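Local coordinates for pirin family protein (Acinetobacter baumannii, PDB 6D0P) that probably acts as a metal-dependent quercetin dioxygenase, being a bicupin of the pirin family whose metal site, predicted to take iron, is here occupied by manganese, at residues H17-G22 / Q59-H64; A47-F52 / L122-Q127; T71-Y76 / G90-G95; Q77-H82 / F111-F116. All blocks are in the same frame, centred on the assembly; numbering follows the deposited sequence. Where two conformers were deposited one is given.

Overall arrangement
All four contacts lie in the N-terminal cupin domain, their centres between about 9 and 16 Å apart. Along the chain, interaction 1 closes before interactions 3 and 4 open; these two cross each other and fall within the loop that interaction 2 spans, and interactions 1 and 2 also cross. Strands 41-52, 121-131 and 69-75 are successive neighbours in one sheet, tying interaction 2 to interaction 3. Strands 60-62, 64-66, 106-112, 80-84 and 89-92 form the facing sheet, which joins interactions 1, 3 and 4; interaction 3 spans both. This second sheet carries H64, H66, H108 and E110, which hold the manganese ion, so the contacts pack around the domain's metal site.

Interaction 1: residues H17-G22 / Q59-H64; sequences HWVGDG and QGVGSH. With MN (manganese (II) ion), chain G.
Two flat groups mark this contact: the carboxylate of D21, which meets the backbone of G60 through one oxygen and solvent through the other, and the ring of H64, which has G62 O in its plane at one edge. G60 N lies 2.9 Å from D21 OD1 and its N-H points nearly along the C-O axis of that oxygen. D21 OD2 takes a hydrogen from water 1, which in turn accepts from Q59 NE2. The D21 torsion, with CG between the backbone N and the carbonyl carbon (chi1 58°), brings OD1 to G60 N; a short carboxylate acceptor suits a backbone N-H at this distance. In return D21 N donates to G60 O at 3.0 Å, and the same oxygen receives a CA-H contact from G20 CA at 3.2 Å. Glycine suits position 20, where a CB would run into G60 O, and the backbone angles of G60 also demand it. Beside this polar pair V19 CG1 lies 4.4 Å from V61 CG2, a loose apolar touch between branched residues. Past the corner at S63, H64 ND1 donates to G62 O at 2.8 Å and 174°, which fixes the ring's rotation. That second-shell carbonyl leaves H64 NE2 directed at the manganese ion, 2.2 Å away. H66, H108, E110 and two waters complete the coordination, the three-histidine, one-glutamate site of the cupin fold.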
loop_
_atom_site.group_PDB
_atom_site.type_symbol
_atom_site.label_atom_id
_atom_site.label_comp_id
_atom_site.label_asym_id
_atom_site.label_seq_id
_atom_site.Cartn_x
_atom_site.Cartn_y
_atom_site.Cartn_z
ATOM N N HIS A 17 14.301 -7.872 -1.814
ATOM C CA HIS A 17 15.072 -7.122 -2.813
ATOM C C HIS A 17 15.143 -5.676 -2.314
ATOM O O HIS A 17 14.288 -5.235 -1.522
ATOM C CB HIS A 17 14.505 -7.237 -4.238
ATOM C CG HIS A 17 13.286 -6.423 -4.481
ATOM N ND1 HIS A 17 12.013 -6.894 -4.224
ATOM C CD2 HIS A 17 13.137 -5.181 -4.989
ATOM C CE1 HIS A 17 11.141 -5.951 -4.513
ATOM N NE2 HIS A 17 11.808 -4.896 -5.001
ATOM N N TRP A 18 16.134 -4.949 -2.806
ATOM C CA TRP A 18 16.357 -3.582 -2.410
ATOM C C TRP A 18 15.778 -2.605 -3.429
ATOM O O TRP A 18 15.974 -2.780 -4.647
ATOM C CB TRP A 18 17.860 -3.324 -2.240
ATOM C CG TRP A 18 18.447 -3.910 -0.998
ATOM C CD1 TRP A 18 18.992 -5.151 -0.833
ATOM C CD2 TRP A 18 18.520 -3.265 0.282
ATOM N NE1 TRP A 18 19.424 -5.310 0.458
ATOM C CE2 TRP A 18 19.134 -4.176 1.169
ATOM C CE3 TRP A 18 18.135 -2.010 0.765
ATOM C CZ2 TRP A 18 19.366 -3.868 2.517
ATOM C CZ3 TRP A 18 18.384 -1.707 2.093
ATOM C CH2 TRP A 18 18.989 -2.622 2.947
ATOM N N VAL A 19 15.059 -1.621 -2.893
ATOM C CA VAL A 19 14.657 -0.446 -3.632
ATOM C C VAL A 19 15.583 0.660 -3.108
ATOM O O VAL A 19 15.496 1.064 -1.936
ATOM C CB VAL A 19 13.157 -0.141 -3.457
ATOM C CG1 VAL A 19 12.774 1.180 -4.105
ATOM C CG2 VAL A 19 12.303 -1.271 -4.010
ATOM N N GLY A 20 16.537 1.069 -3.940
ATOM C CA GLY A 20 17.554 1.972 -3.488
ATOM C C GLY A 20 18.386 1.315 -2.399
ATOM O O GLY A 20 18.467 0.085 -2.332
ATOM N N ASP A 21 19.036 2.107 -1.562
ATOM C CA ASP A 21 19.814 1.538 -0.482
ATOM C C ASP A 21 19.075 1.752 0.850
ATOM O O ASP A 21 19.647 1.496 1.908
ATOM C CB ASP A 21 21.246 2.092 -0.445
ATOM C CG ASP A 21 21.340 3.597 -0.298
ATOM O OD1 ASP A 21 20.272 4.269 -0.309
ATOM O OD2 ASP A 21 22.475 4.092 -0.179
ATOM N N GLY A 22 17.800 2.144 0.810
ATOM C CA GLY A 22 17.062 2.400 2.054
ATOM C C GLY A 22 15.783 1.573 2.212
ATOM O O GLY A 22 15.146 1.660 3.273
ATOM N N GLN A 59 19.812 7.542 2.826
ATOM C CA GLN A 59 19.530 6.196 2.368
ATOM C C GLN A 59 18.074 6.142 1.910
ATOM O O GLN A 59 17.187 6.596 2.593
ATOM C CB GLN A 59 19.808 5.191 3.479
ATOM C CG GLN A 59 21.266 5.183 3.901
ATOM C CD GLN A 59 21.619 4.079 4.872
ATOM O OE1 GLN A 59 21.201 4.067 6.034
ATOM N NE2 GLN A 59 22.486 3.196 4.421
ATOM N N GLY A 60 17.877 5.623 0.727
ATOM C CA GLY A 60 16.552 5.509 0.156
ATOM C C GLY A 60 16.666 5.399 -1.343
ATOM O O GLY A 60 17.576 4.719 -1.839
ATOM N N VAL A 61 15.828 6.112 -2.060
ATOM C CA VAL A 61 15.873 6.028 -3.500
ATOM C C VAL A 61 15.854 7.448 -4.083
ATOM O O VAL A 61 15.100 8.316 -3.642
ATOM C CB VAL A 61 14.717 5.145 -4.011
ATOM C CG1 VAL A 61 13.366 5.813 -3.814
ATOM C CG2 VAL A 61 14.903 4.740 -5.461
ATOM N N GLY A 62 16.699 7.665 -5.077
ATOM C CA GLY A 62 16.792 8.924 -5.736
ATOM C C GLY A 62 15.641 9.157 -6.710
ATOM O O GLY A 62 14.720 8.327 -6.862
ATOM N N SER A 63 15.740 10.319 -7.337
ATOM C CA SER A 63 14.759 10.886 -8.258
ATOM C C SER A 63 14.244 9.829 -9.244
ATOM O O SER A 63 15.005 9.212 -9.939
ATOM C CB SER A 63 15.354 12.049 -8.985
ATOM O OG SER A 63 14.383 12.630 -9.818
ATOM N N HIS A 64 12.932 9.634 -9.272
ATOM C CA HIS A 64 12.301 8.700 -10.177
ATOM C C HIS A 64 10.885 9.205 -10.481
ATOM O O HIS A 64 10.286 9.905 -9.683
ATOM C CB HIS A 64 12.257 7.279 -9.595
ATOM C CG HIS A 64 11.471 7.175 -8.331
ATOM N ND1 HIS A 64 12.023 7.467 -7.104
ATOM C CD2 HIS A 64 10.190 6.803 -8.094
ATOM C CE1 HIS A 64 11.114 7.290 -6.163
ATOM N NE2 HIS A 64 9.978 6.889 -6.746
HETATM MN MN MN G . 8.104 6.689 -5.698
HETATM O O HOH W 1 23.860 3.069 1.913
HETATM O O HOH W 2 6.188 6.536 -4.156
HETATM O O HOH W 3 8.036 4.484 -5.408
#

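Interaction 2: residues A47-F52 / L122-Q127; sequences AAPYNF and LFEMVQ
Ring F52 presents its edge to F123, with CB of F123 lying 3.7 Å from CD2 of F52 near the ring plane, while CD1 of Y50 sits over one F52 face, toward its rim. A47 adds its methyl, A47 CB being 4.3 Å from F123 CE2; a methyl is small enough to sit between the F123 ring and CG of M125. Strands 41-52 and 121-131 are antiparallel neighbours in the N-terminal cupin sheet, interrupted by a beta bulge: A47 pairs with M125 (present as selenomethionine), but Y50 pairs with F123, a register shift of one residue. Both are hydrogen-bonded pairs, for instance A47 N to M125 O at 2.8 Å and F123 N to Y50 O at 2.9 Å. P49 falls within the bulge, where a residue without N-H gives up no strand bond; P49 CA instead lies 3.3 Å from F123 O. Its ring runs alongside E124, and P49 CG lies 3.7 Å from E124 CD. E124 CG is anti to the backbone N (chi1 -178°) and the chain continues extended, which lays its aliphatic part beside the proline and carries the carboxylate to a buried polar cluster. There OE2 is hydrogen-bonded to Y46 OH and forms a salt bridge with K247, while OE1 accepts from Q77 NE2. Water 4, in the F123 ring plane at its edge, bridges the bulge by donating to A48 O at 2.7 Å and to F123 O at 2.8 Å.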
loop_
_atom_site.group_PDB
_atom_site.type_symbol
_atom_site.label_atom_id
_atom_site.label_comp_id
_atom_site.label_asym_id
_atom_site.label_seq_id
_atom_site.Cartn_x
_atom_site.Cartn_y
_atom_site.Cartn_z
ATOM N N ALA A 47 8.518 -3.471 3.634
ATOM C CA ALA A 47 9.821 -3.417 4.286
ATOM C C ALA A 47 9.635 -3.959 5.704
ATOM O O ALA A 47 9.171 -3.227 6.591
ATOM C CB ALA A 47 10.354 -2.013 4.303
ATOM N N ALA A 48 9.894 -5.243 5.890
ATOM C CA ALA A 48 9.839 -5.839 7.211
ATOM C C ALA A 48 10.918 -5.188 8.084
ATOM O O ALA A 48 11.887 -4.654 7.543
ATOM C CB ALA A 48 10.030 -7.326 7.102
ATOM N N PRO A 49 10.763 -5.229 9.407
ATOM C CA PRO A 49 11.703 -4.547 10.337
ATOM C C PRO A 49 13.168 -4.835 9.991
ATOM O O PRO A 49 13.579 -6.000 9.924
ATOM C CB PRO A 49 11.322 -5.060 11.728
ATOM C CG PRO A 49 9.845 -5.341 11.589
ATOM C CD PRO A 49 9.687 -5.880 10.182
ATOM N N TYR A 50 13.910 -3.766 9.742
ATOM C CA TYR A 50 15.310 -3.858 9.345
ATOM C C TYR A 50 16.097 -2.776 10.083
ATOM O O TYR A 50 15.711 -1.608 10.099
ATOM C CB TYR A 50 15.434 -3.696 7.824
ATOM C CG TYR A 50 16.817 -3.922 7.279
ATOM C CD1 TYR A 50 17.787 -2.934 7.335
ATOM C CD2 TYR A 50 17.157 -5.132 6.689
ATOM C CE1 TYR A 50 19.061 -3.142 6.821
ATOM C CE2 TYR A 50 18.424 -5.348 6.166
ATOM C CZ TYR A 50 19.371 -4.350 6.231
ATOM O OH TYR A 50 20.605 -4.567 5.701
ATOM N N ASN A 51 17.213 -3.163 10.676
ATOM C CA ASN A 51 17.986 -2.235 11.475
ATOM C C ASN A 51 18.928 -1.371 10.620
ATOM O O ASN A 51 19.787 -1.888 9.909
ATOM C CB ASN A 51 18.846 -2.962 12.507
ATOM C CG ASN A 51 19.551 -1.965 13.400
ATOM O OD1 ASN A 51 18.901 -1.115 13.987
ATOM N ND2 ASN A 51 20.872 -2.032 13.467
ATOM N N PHE A 52 18.791 -0.058 10.757
ATOM C CA PHE A 52 19.722 0.866 10.145
ATOM C C PHE A 52 20.456 1.616 11.256
ATOM O O PHE A 52 19.826 2.303 12.043
ATOM C CB PHE A 52 19.018 1.879 9.249
ATOM C CG PHE A 52 18.520 1.294 7.963
ATOM C CD1 PHE A 52 19.385 1.130 6.891
ATOM C CD2 PHE A 52 17.203 0.883 7.830
ATOM C CE1 PHE A 52 18.939 0.570 5.706
ATOM C CE2 PHE A 52 16.761 0.323 6.637
ATOM C CZ PHE A 52 17.631 0.179 5.580
ATOM N N LEU A 122 15.065 0.340 13.937
ATOM C CA LEU A 122 14.322 -0.499 13.010
ATOM C C LEU A 122 13.467 0.376 12.094
ATOM O O LEU A 122 12.851 1.350 12.512
ATOM C CB LEU A 122 13.424 -1.485 13.770
ATOM C CG LEU A 122 14.138 -2.528 14.628
ATOM C CD1 LEU A 122 13.145 -3.313 15.472
ATOM C CD2 LEU A 122 14.968 -3.462 13.763
ATOM N N PHE A 123 13.435 -0.028 10.846
ATOM C CA PHE A 123 12.663 0.614 9.824
ATOM C C PHE A 123 11.623 -0.396 9.349
ATOM O O PHE A 123 11.977 -1.533 9.054
ATOM C CB PHE A 123 13.580 1.047 8.678
ATOM C CG PHE A 123 12.890 1.782 7.561
ATOM C CD1 PHE A 123 12.580 3.131 7.686
ATOM C CD2 PHE A 123 12.569 1.139 6.381
ATOM C CE1 PHE A 123 11.967 3.823 6.656
ATOM C CE2 PHE A 123 11.958 1.830 5.348
ATOM C CZ PHE A 123 11.650 3.169 5.486
ATOM N N GLU A 124 10.366 0.003 9.271
ATOM C CA GLU A 124 9.317 -0.900 8.817
ATOM C C GLU A 124 8.258 -0.054 8.120
ATOM O O GLU A 124 7.799 0.938 8.686
ATOM C CB GLU A 124 8.718 -1.675 9.998
ATOM C CG GLU A 124 7.631 -2.674 9.586
ATOM C CD GLU A 124 6.905 -3.340 10.750
ATOM O OE1 GLU A 124 6.987 -2.788 11.885
ATOM O OE2 GLU A 124 6.239 -4.402 10.514
HETATM N N MSE A 125 7.895 -0.434 6.899
HETATM C CA MSE A 125 6.887 0.312 6.154
HETATM C C MSE A 125 6.262 -0.540 5.106
HETATM O O MSE A 125 6.747 -1.620 4.817
HETATM C CB MSE A 125 7.482 1.589 5.528
HETATM C CG MSE A 125 8.466 1.358 4.396
HETATM SE SE MSE A 125 8.528 2.908 3.144
HETATM C CE MSE A 125 7.814 1.851 1.652
ATOM N N VAL A 126 5.146 -0.058 4.571
ATOM C CA VAL A 126 4.461 -0.668 3.432
ATOM C C VAL A 126 4.289 0.411 2.355
ATOM O O VAL A 126 3.964 1.598 2.690
ATOM C CB VAL A 126 3.086 -1.256 3.816
ATOM C CG1 VAL A 126 2.176 -1.421 2.601
ATOM C CG2 VAL A 126 3.244 -2.581 4.542
ATOM N N GLN A 127 4.570 0.049 1.110
ATOM C CA GLN A 127 4.204 0.895 -0.029
ATOM C C GLN A 127 3.233 0.103 -0.915
ATOM O O GLN A 127 3.518 -1.033 -1.346
ATOM C CB GLN A 127 5.382 1.451 -0.840
ATOM C CG GLN A 127 4.886 2.377 -1.968
ATOM C CD GLN A 127 5.932 3.267 -2.606
ATOM O OE1 GLN A 127 6.298 3.078 -3.777
ATOM N NE2 GLN A 127 6.431 4.238 -1.836
HETATM O O HOH W 4 12.905 -2.339 6.489
#

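Interaction 3: residues T71-Y76 / G90-G95; sequences TVTIAY and GTIKTG
A75 and G95 join two segments that are not paired as strands: from 73 to 76 and from 92 to 95 their directions differ by 47°, and a single backbone bond links them. G95 N donates to A75 O at 2.9 Å and 165°. The chain after strand 89-92 turns toward A75, and the backbone angles at 95 call for a glycine. Apolar side chains meet beside this bond. I92 reaches over with both branches, I92 CG2 lying 3.8 Å from A75 CB and I92 CD1 3.7 Å from T73 CG2, the I92 and T73 side chains crossing at about a right angle. T73 can offer a methyl because OG1 lies beside the backbone N (chi1 -56°), which puts CG2 anti to that N; OG1 itself is bonded to Q127 NE2. A75 is small enough for its methyl to fit between I92 and K93 O, which is 3.4 Å from A75 CB. Closer to the turn, T94 CG2 lies 3.2 Å from Y76 O, and OG1 of T94 bonds to G78 O instead. The contact bridges the two sheets of the cupin sandwich: strand 69-75 lies between strands 121-131 and 97-101, whereas strand 89-92 pairs with strand 80-84. From the same corner, Y76 OH bonds to D187 and G95 O to R164, both on strands of the C-terminal cupin sheet.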
loop_
_atom_site.group_PDB
_atom_site.type_symbol
_atom_site.label_atom_id
_atom_site.label_comp_id
_atom_site.label_asym_id
_atom_site.label_seq_id
_atom_site.Cartn_x
_atom_site.Cartn_y
_atom_site.Cartn_z
ATOM N N THR A 71 0.511 6.147 -5.062
ATOM C CA THR A 71 1.378 5.383 -4.159
ATOM C C THR A 71 0.982 5.740 -2.737
ATOM O O THR A 71 0.785 6.932 -2.395
ATOM C CB THR A 71 2.889 5.589 -4.394
ATOM O OG1 THR A 71 3.245 6.934 -4.062
ATOM C CG2 THR A 71 3.291 5.302 -5.823
ATOM N N VAL A 72 0.815 4.718 -1.920
ATOM C CA VAL A 72 0.433 4.906 -0.542
ATOM C C VAL A 72 1.582 4.403 0.318
ATOM O O VAL A 72 1.936 3.215 0.236
ATOM C CB VAL A 72 -0.868 4.171 -0.204
ATOM C CG1 VAL A 72 -1.303 4.455 1.225
ATOM C CG2 VAL A 72 -1.976 4.507 -1.196
ATOM N N THR A 73 2.160 5.285 1.122
ATOM C CA THR A 73 3.263 4.903 1.990
ATOM C C THR A 73 2.767 4.945 3.437
ATOM O O THR A 73 2.248 5.981 3.896
ATOM C CB THR A 73 4.477 5.809 1.752
ATOM O OG1 THR A 73 4.818 5.747 0.364
ATOM C CG2 THR A 73 5.682 5.420 2.574
ATOM N N ILE A 74 2.918 3.830 4.128
ATOM C CA ILE A 74 2.448 3.659 5.491
ATOM C C ILE A 74 3.671 3.380 6.364
ATOM O O ILE A 74 4.307 2.351 6.197
ATOM C CB ILE A 74 1.433 2.498 5.549
ATOM C CG1 ILE A 74 0.285 2.663 4.548
ATOM C CG2 ILE A 74 0.918 2.278 6.973
ATOM C CD1 ILE A 74 -0.596 1.411 4.431
ATOM N N ALA A 75 4.009 4.291 7.283
ATOM C CA ALA A 75 5.208 4.131 8.120
ATOM C C ALA A 75 4.832 3.397 9.416
ATOM O O ALA A 75 3.980 3.872 10.149
ATOM C CB ALA A 75 5.815 5.485 8.428
ATOM N N TYR A 76 5.495 2.281 9.708
ATOM C CA TYR A 76 5.246 1.516 10.951
ATOM C C TYR A 76 6.362 1.769 11.979
ATOM O O TYR A 76 6.093 1.923 13.176
ATOM C CB TYR A 76 5.071 0.027 10.644
ATOM C CG TYR A 76 3.797 -0.297 9.899
ATOM C CD1 TYR A 76 2.555 -0.024 10.458
ATOM C CD2 TYR A 76 3.818 -0.896 8.657
ATOM C CE1 TYR A 76 1.374 -0.316 9.788
ATOM C CE2 TYR A 76 2.650 -1.193 7.973
ATOM C CZ TYR A 76 1.424 -0.925 8.547
ATOM O OH TYR A 76 0.279 -1.218 7.866
ATOM N N GLY A 90 7.218 16.028 1.967
ATOM C CA GLY A 90 6.954 16.105 3.392
ATOM C C GLY A 90 7.599 14.955 4.128
ATOM O O GLY A 90 8.382 14.198 3.537
ATOM N N THR A 91 7.261 14.817 5.405
ATOM C CA THR A 91 7.828 13.741 6.209
ATOM C C THR A 91 6.715 12.875 6.795
ATOM O O THR A 91 5.799 13.374 7.424
ATOM C CB THR A 91 8.742 14.285 7.305
ATOM O OG1 THR A 91 9.898 14.828 6.668
ATOM C CG2 THR A 91 9.188 13.215 8.276
ATOM N N ILE A 92 6.824 11.580 6.546
ATOM C CA ILE A 92 5.876 10.590 7.031
ATOM C C ILE A 92 6.432 10.029 8.346
ATOM O O ILE A 92 7.384 9.258 8.327
ATOM C CB ILE A 92 5.699 9.471 5.986
ATOM C CG1 ILE A 92 5.467 10.030 4.577
ATOM C CG2 ILE A 92 4.611 8.495 6.415
ATOM C CD1 ILE A 92 5.492 8.987 3.475
ATOM N N LYS A 93 5.847 10.396 9.473
ATOM C CA LYS A 93 6.337 9.888 10.757
ATOM C C LYS A 93 5.675 8.542 11.048
ATOM O O LYS A 93 4.747 8.118 10.323
ATOM C CB LYS A 93 6.047 10.878 11.889
ATOM C CG LYS A 93 6.596 12.282 11.717
ATOM C CD LYS A 93 6.336 13.155 12.941
ATOM C CE LYS A 93 6.794 14.582 12.752
ATOM N NZ LYS A 93 6.622 15.390 13.986
ATOM N N THR A 94 6.144 7.862 12.098
ATOM C CA THR A 94 5.580 6.566 12.469
ATOM C C THR A 94 4.070 6.738 12.701
ATOM O O THR A 94 3.633 7.643 13.412
ATOM C CB THR A 94 6.291 5.976 13.699
ATOM O OG1 THR A 94 7.566 5.490 13.274
ATOM C CG2 THR A 94 5.545 4.826 14.336
ATOM N N GLY A 95 3.277 5.918 12.045
ATOM C CA GLY A 95 1.816 5.996 12.184
ATOM C C GLY A 95 1.163 6.889 11.143
ATOM O O GLY A 95 -0.081 6.839 10.991
#

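Interaction 4: residues Q77-H82 / F111-F116; sequences QGEVTH and FHSPEF
E79 runs alongside S113 with its chain extended, E79 CB 3.3 Å from S113 OG, and its OE1 ends on the same hydroxyl. S113 OG donates to E79 OE1 at 2.7 Å, coming from the anti side of that oxygen and 21° out of the carboxylate plane. Because OG sits between the backbone N and the carbonyl carbon (chi1 80°), S113 OG can also accept from F116 N at 3.0 Å. Serine is apt here, for one hydroxyl gives to the glutamate and receives from the helix: this is the N-cap of helix 114-119, and P114, with no N-H to lose, starts the first turn. One backbone bond runs alongside, S113 N meeting E79 O from well above its carbonyl plane. Next to it, the F116 ring turns a face to G78, whose CA lies 4.0 Å from the ring centroid and 30° off the normal, a CH-pi contact that a CB at position 78 would crowd. E79 N, buried near F116 CG, has no polar partner in the model. Further along, strands 80-84 and 106-112 of the metal-bearing cupin sheet pair antiparallel, with T81 N giving to F111 O at 2.7 Å. In one of its two deposited conformers the F111 ring has T81 O over the centre of one face. T81 OG1 lies 3.3 Å from S113 CB and bonds to T91 OG1.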
loop_
_atom_site.group_PDB
_atom_site.type_symbol
_atom_site.label_atom_id
_atom_site.label_comp_id
_atom_site.label_asym_id
_atom_site.label_seq_id
_atom_site.Cartn_x
_atom_site.Cartn_y
_atom_site.Cartn_z
ATOM N N GLN A 77 7.610 1.763 11.529
ATOM C CA GLN A 77 8.757 2.039 12.399
ATOM C C GLN A 77 9.717 2.900 11.583
ATOM O O GLN A 77 9.939 2.643 10.395
ATOM C CB GLN A 77 9.462 0.771 12.879
ATOM C CG GLN A 77 8.580 -0.173 13.687
ATOM C CD GLN A 77 9.371 -1.272 14.354
ATOM O OE1 GLN A 77 10.175 -1.026 15.258
ATOM N NE2 GLN A 77 9.140 -2.500 13.926
ATOM N N GLY A 78 10.259 3.927 12.205
ATOM C CA GLY A 78 11.096 4.846 11.438
ATOM C C GLY A 78 10.253 5.864 10.674
ATOM O O GLY A 78 9.027 5.947 10.865
ATOM N N GLU A 79 10.896 6.627 9.782
ATOM C CA GLU A 79 10.246 7.755 9.114
ATOM C C GLU A 79 10.785 7.904 7.694
ATOM O O GLU A 79 11.949 7.637 7.464
ATOM C CB GLU A 79 10.561 9.084 9.804
ATOM C CG GLU A 79 10.265 9.151 11.286
ATOM C CD GLU A 79 10.414 10.547 11.891
ATOM O OE1 GLU A 79 11.151 11.411 11.295
ATOM O OE2 GLU A 79 9.807 10.780 12.990
ATOM N N VAL A 80 9.938 8.394 6.782
ATOM C CA VAL A 80 10.309 8.602 5.388
ATOM C C VAL A 80 10.059 10.064 5.016
ATOM O O VAL A 80 8.982 10.603 5.289
ATOM C CB VAL A 80 9.520 7.652 4.469
ATOM C CG1 VAL A 80 9.703 7.964 2.986
ATOM C CG2 VAL A 80 9.855 6.198 4.747
ATOM N N THR A 81 11.067 10.708 4.426
ATOM C CA THR A 81 10.931 12.036 3.881
ATOM C C THR A 81 10.895 11.903 2.347
ATOM O O THR A 81 11.643 11.096 1.762
ATOM C CB THR A 81 12.050 12.964 4.351
ATOM O OG1 THR A 81 11.889 13.158 5.757
ATOM C CG2 THR A 81 12.031 14.320 3.665
ATOM N N HIS A 82 10.003 12.639 1.705
ATOM C CA HIS A 82 9.887 12.603 0.255
ATOM C C HIS A 82 9.891 14.050 -0.238
ATOM O O HIS A 82 9.488 14.949 0.478
ATOM C CB HIS A 82 8.662 11.804 -0.199
ATOM C CG HIS A 82 7.382 12.270 0.406
ATOM N ND1 HIS A 82 6.508 13.088 -0.266
ATOM C CD2 HIS A 82 6.860 12.085 1.641
ATOM C CE1 HIS A 82 5.486 13.375 0.525
ATOM N NE2 HIS A 82 5.673 12.763 1.699
ATOM N N PHE A 111 13.368 8.902 1.002
ATOM C CA PHE A 111 14.520 8.482 1.775
ATOM C C PHE A 111 14.204 8.593 3.262
ATOM O O PHE A 111 13.224 9.254 3.661
ATOM C CB PHE A 111 15.705 9.361 1.399
ATOM C CG PHE A 111 15.369 10.827 1.435
ATOM C CD1 PHE A 111 14.863 11.467 0.317
ATOM C CD2 PHE A 111 15.535 11.560 2.593
ATOM C CE1 PHE A 111 14.535 12.811 0.366
ATOM C CE2 PHE A 111 15.230 12.910 2.631
ATOM C CZ PHE A 111 14.726 13.531 1.517
ATOM N N HIS A 112 15.067 7.998 4.067
ATOM C CA HIS A 112 14.834 8.015 5.488
ATOM C C HIS A 112 14.858 9.477 5.958
ATOM O O HIS A 112 15.675 10.282 5.480
ATOM C CB HIS A 112 15.888 7.206 6.246
ATOM C CG HIS A 112 15.947 5.752 5.901
ATOM N ND1 HIS A 112 16.999 4.955 6.314
ATOM C CD2 HIS A 112 15.143 4.967 5.151
ATOM C CE1 HIS A 112 16.833 3.734 5.835
ATOM N NE2 HIS A 112 15.694 3.714 5.121
ATOM N N SER A 113 13.987 9.844 6.868
ATOM C CA SER A 113 13.986 11.209 7.369
ATOM C C SER A 113 15.330 11.524 8.034
ATOM O O SER A 113 15.990 10.627 8.544
ATOM C CB SER A 113 12.885 11.417 8.346
ATOM O OG SER A 113 13.240 10.925 9.622
ATOM N N PRO A 114 15.716 12.796 8.059
ATOM C CA PRO A 114 16.973 13.181 8.728
ATOM C C PRO A 114 16.999 12.744 10.201
ATOM O O PRO A 114 18.036 12.325 10.693
ATOM C CB PRO A 114 17.001 14.711 8.643
ATOM C CG PRO A 114 16.214 15.026 7.393
ATOM C CD PRO A 114 15.205 13.901 7.229
ATOM N N GLU A 115 15.856 12.850 10.880
ATOM C CA GLU A 115 15.752 12.472 12.283
ATOM C C GLU A 115 15.989 10.960 12.445
ATOM O O GLU A 115 16.715 10.523 13.343
ATOM C CB GLU A 115 14.377 12.887 12.809
ATOM C CG GLU A 115 14.050 12.347 14.193
ATOM C CD GLU A 115 14.553 13.203 15.344
ATOM O OE1 GLU A 115 15.099 14.298 15.081
ATOM O OE2 GLU A 115 14.389 12.777 16.504
ATOM N N PHE A 116 15.364 10.166 11.585
ATOM C CA PHE A 116 15.548 8.714 11.648
ATOM C C PHE A 116 16.988 8.352 11.275
ATOM O O PHE A 116 17.611 7.555 11.962
ATOM C CB PHE A 116 14.557 7.967 10.757
ATOM C CG PHE A 116 14.776 6.476 10.790
ATOM C CD1 PHE A 116 14.502 5.751 11.935
ATOM C CD2 PHE A 116 15.338 5.819 9.712
ATOM C CE1 PHE A 116 14.755 4.392 11.992
ATOM C CE2 PHE A 116 15.574 4.455 9.764
ATOM C CZ PHE A 116 15.280 3.748 10.905
#